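Local structure of protein LEC-6 (Caenorhabditis elegans, 3VV1) at the interface of chains A and B. The protein binds saccharides as a galectin, with a preference for fucose-containing ones such as galactose linked 1,4 to fucose. Numbering follows the deposited sequence. Chains: chain A/B, Protein LEC-6.

Contact 1: the interface of chains A and B. Residues chain A 24; chain B 39, 41-42, 46-48, 145, 158.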
# COMPACT_ATOMS: atom_id res chain seq x y z
N PHE A 24 3.40 -0.33 -4.63
CA PHE A 24 2.56 -0.47 -5.84
C PHE A 24 1.99 -1.89 -5.93
O PHE A 24 1.00 -2.08 -6.63
CB PHE A 24 3.35 -0.15 -7.09
CG PHE A 24 3.60 1.31 -7.25
CD1 PHE A 24 4.71 1.88 -6.66
CD2 PHE A 24 2.74 2.12 -8.03
CE1 PHE A 24 4.92 3.26 -6.82
CE2 PHE A 24 2.95 3.48 -8.16
CZ PHE A 24 4.08 4.07 -7.61
N VAL B 39 7.54 5.41 -1.47
CA VAL B 39 7.03 4.24 -2.23
C VAL B 39 8.07 3.17 -2.49
O VAL B 39 9.28 3.43 -2.36
CB VAL B 39 6.40 4.67 -3.58
CG1 VAL B 39 5.27 5.68 -3.37
CG2 VAL B 39 7.47 5.27 -4.52
N GLY B 41 8.33 -0.63 -5.20
CA GLY B 41 7.68 -1.54 -6.13
C GLY B 41 7.25 -0.91 -7.42
O GLY B 41 6.30 -1.39 -8.05
N PHE B 42 7.91 0.17 -7.81
CA PHE B 42 7.62 0.81 -9.09
C PHE B 42 8.27 0.08 -10.27
O PHE B 42 9.29 0.51 -10.85
CB PHE B 42 8.09 2.26 -9.06
CG PHE B 42 7.56 3.11 -10.21
CD1 PHE B 42 6.19 3.34 -10.33
CD2 PHE B 42 8.44 3.65 -11.18
CE1 PHE B 42 5.66 4.11 -11.38
CE2 PHE B 42 7.94 4.45 -12.21
CZ PHE B 42 6.56 4.66 -12.32
N ALA B 46 3.40 -0.86 -12.94
CA ALA B 46 2.97 -0.01 -11.79
C ALA B 46 2.25 1.27 -12.26
O ALA B 46 2.61 1.85 -13.28
CB ALA B 46 4.20 0.35 -10.92
N ARG B 47 1.21 1.65 -11.52
CA ARG B 47 0.31 2.76 -11.88
C ARG B 47 0.17 3.69 -10.67
O ARG B 47 -0.18 3.25 -9.57
CB ARG B 47 -1.07 2.22 -12.31
CG ARG B 47 -1.07 1.20 -13.49
CD ARG B 47 -2.46 0.66 -13.82
NE ARG B 47 -3.20 1.78 -14.39
CZ ARG B 47 -3.29 2.04 -15.71
NH1 ARG B 47 -2.77 1.23 -16.64
NH2 ARG B 47 -3.96 3.13 -16.11
N LEU B 48 0.45 4.97 -10.90
CA LEU B 48 0.12 6.01 -9.93
C LEU B 48 -1.12 6.75 -10.48
O LEU B 48 -1.07 7.30 -11.61
CB LEU B 48 1.30 7.00 -9.77
CG LEU B 48 1.00 8.23 -8.90
CD1 LEU B 48 0.75 7.84 -7.45
CD2 LEU B 48 2.15 9.22 -9.08
N ILE B 145 7.56 9.88 -4.37
CA ILE B 145 6.71 10.75 -5.23
C ILE B 145 6.47 12.10 -4.53
O ILE B 145 6.09 12.15 -3.35
CB ILE B 145 5.37 10.11 -5.56
CG1 ILE B 145 5.64 8.74 -6.23
CG2 ILE B 145 4.47 11.00 -6.44
CD1 ILE B 145 4.43 7.82 -6.26
N VAL B 158 -1.74 3.96 -5.43
CA VAL B 158 -0.70 3.21 -6.10
C VAL B 158 -1.17 1.76 -6.27
O VAL B 158 -1.77 1.15 -5.36
CB VAL B 158 0.69 3.34 -5.35
CG1 VAL B 158 1.15 4.79 -5.24
CG2 VAL B 158 0.63 2.69 -3.98

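Contact 2: the interface of chains A and B. Residues chain A 28, 31, 37; chain B 22.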
# COMPACT_ATOMS: atom_id res chain seq x y z
N PHE A 28 5.09 -6.33 1.29
CA PHE A 28 6.36 -5.96 1.97
C PHE A 28 7.11 -7.21 2.38
O PHE A 28 6.51 -8.23 2.72
CB PHE A 28 6.06 -5.09 3.19
CG PHE A 28 5.31 -3.84 2.82
CD1 PHE A 28 6.01 -2.70 2.34
CD2 PHE A 28 3.90 -3.77 2.96
CE1 PHE A 28 5.33 -1.51 2.02
CE2 PHE A 28 3.24 -2.56 2.63
CZ PHE A 28 3.95 -1.46 2.12
N PRO A 31 9.52 -7.50 7.09
CA PRO A 31 9.22 -6.42 8.13
C PRO A 31 9.67 -6.97 9.51
O PRO A 31 9.53 -8.20 9.77
CB PRO A 31 7.69 -6.32 8.03
CG PRO A 31 7.23 -7.75 7.56
CD PRO A 31 8.31 -8.24 6.61
N ILE A 37 0.92 -2.79 10.85
CA ILE A 37 0.79 -2.26 9.49
C ILE A 37 -0.62 -1.72 9.25
O ILE A 37 -1.58 -2.51 9.32
CB ILE A 37 1.07 -3.33 8.40
CG1 ILE A 37 2.36 -4.13 8.71
CG2 ILE A 37 1.23 -2.64 7.04
CD1 ILE A 37 2.60 -5.30 7.77
N ILE B 22 5.86 0.97 7.31
CA ILE B 22 5.19 0.49 6.11
C ILE B 22 3.65 0.47 6.30
O ILE B 22 3.14 0.38 7.41
CB ILE B 22 5.63 -0.95 5.74
CG1 ILE B 22 5.46 -1.91 6.92
CG2 ILE B 22 7.08 -0.94 5.19
CD1 ILE B 22 5.53 -3.39 6.57

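Contact 1: the interface of chains A and B
The backbone carbonyl oxygen of B:Arg47 comes up to the rim of the A:Phe24 ring, its O 3.4 Å from CE2 of that ring and about as near to CD2. The carbonyl carbon behind it lies in the plane of the ring, at the edge. This illustrates a common way of joining protein chains, in which one aromatic side chain is sunk into an apolar recess of its neighbour. A second backbone oxygen meets the base of the same side chain, with B:Gly41 O 3.3 Å from A:Phe24 CB. Neither contact is a hydrogen bond; both set carbonyl oxygens against carbon.

The two faces of the ring are filled differently. On one, B:Val158 lies nearly perpendicular to the phenylalanine side chain and places CB 3.8 Å from the ring centroid, a CH-pi contact displaced toward the rim. Its CG1 lies against CE2 and CZ of A:Phe24, while CG2 turns toward the backbone of that residue. On the opposite face stands B:Phe42, whose CD1 is 3.5 Å from A:Phe24 CZ. The two side chains run alongside in the same direction, but their planes are inclined at 55°, and B:Phe42 presents an edge to its partner's face.

The methyl of B:Ala46 packs beside the ring root, its CB 3.7 Å from A:Phe24 CD2. Deeper in, B:Val39 CB touches A:Phe24 CE1, and the terminal methyl of B:Ile145, CD1, lies 4.0 Å from A:Phe24 CZ. A:Phe24 has CG anti to its own carbonyl carbon (chi1 -73°) and its ring nearly perpendicular to the side-chain stem (chi2 87°).

A:Phe24 belongs to the loop between strands 22-23 and 27-29 of chain A, and its pocket in the galectin beta-sandwich of chain B is lined by strands 35-40, 47-54, 144-149 and 155-159 and by the loop residues B:Gly41, B:Phe42 and B:Ala46.

Contact 2: the interface of chains A and B
One face of the A:Phe28 ring, on the galectin beta-sandwich of chain A, carries B:Ile22, whose CB stands over the ring centre, 3.8 Å from the centroid, in a CH-pi contact. Both branches of the isoleucine help to cover this face. CG2 comes down near one side, 3.5 Å from A:Phe28 CD1, while the methyl at the end of the longer branch reaches the ring root, with B:Ile22 CD1 3.8 Å from A:Phe28 CG. The two side chains run antiparallel, the tip of the isoleucine arriving at the base of the phenylalanine.

The patch is a small example of branched aliphatic packing on an aromatic face. The longer branch of B:Ile22 starts out with CG1 between the backbone N and the carbonyl carbon (chi1 54°) and is then extended (chi2 165°). CD1 is thereby carried away from the isoleucine backbone and in among three residues of chain A.

There it meets A:Ile37, which approaches at a slant, the two CD1 methyls being 3.7 Å apart. The proline ring of A:Pro31 adds its CB, 3.9 Å from B:Ile22 CD1. A:Ile37 also approaches the isoleucine backbone: its CG2, placed anti to its own N by a chi1 of -47° for CG1, is 3.6 Å from B:Ile22 O, a packing contact with no hydrogen-bond character. A:Phe28 lies in strand 27-29 and A:Ile37 in strand 35-38, with A:Pro31 in the loop that joins them, while B:Ile22 comes from the N-terminal segment of chain B.

About 15 Å separates the C-alpha centres of contact 1 and contact 2, which share no residue. They are linked by exchange of like segments: residues near the N-terminus reach across in both, A:Phe24 into chain B in contact 1 and B:Ile22 onto chain A in contact 2. Strand 35-38 of chain A and its counterpart 35-40 of chain B each receive part of the other chain. The whole interface departs from an exact two-fold, so the two chains need not make identical contacts, and the crystal by itself does not establish this pairing in solution. Neither contact includes residues of the glycan pocket.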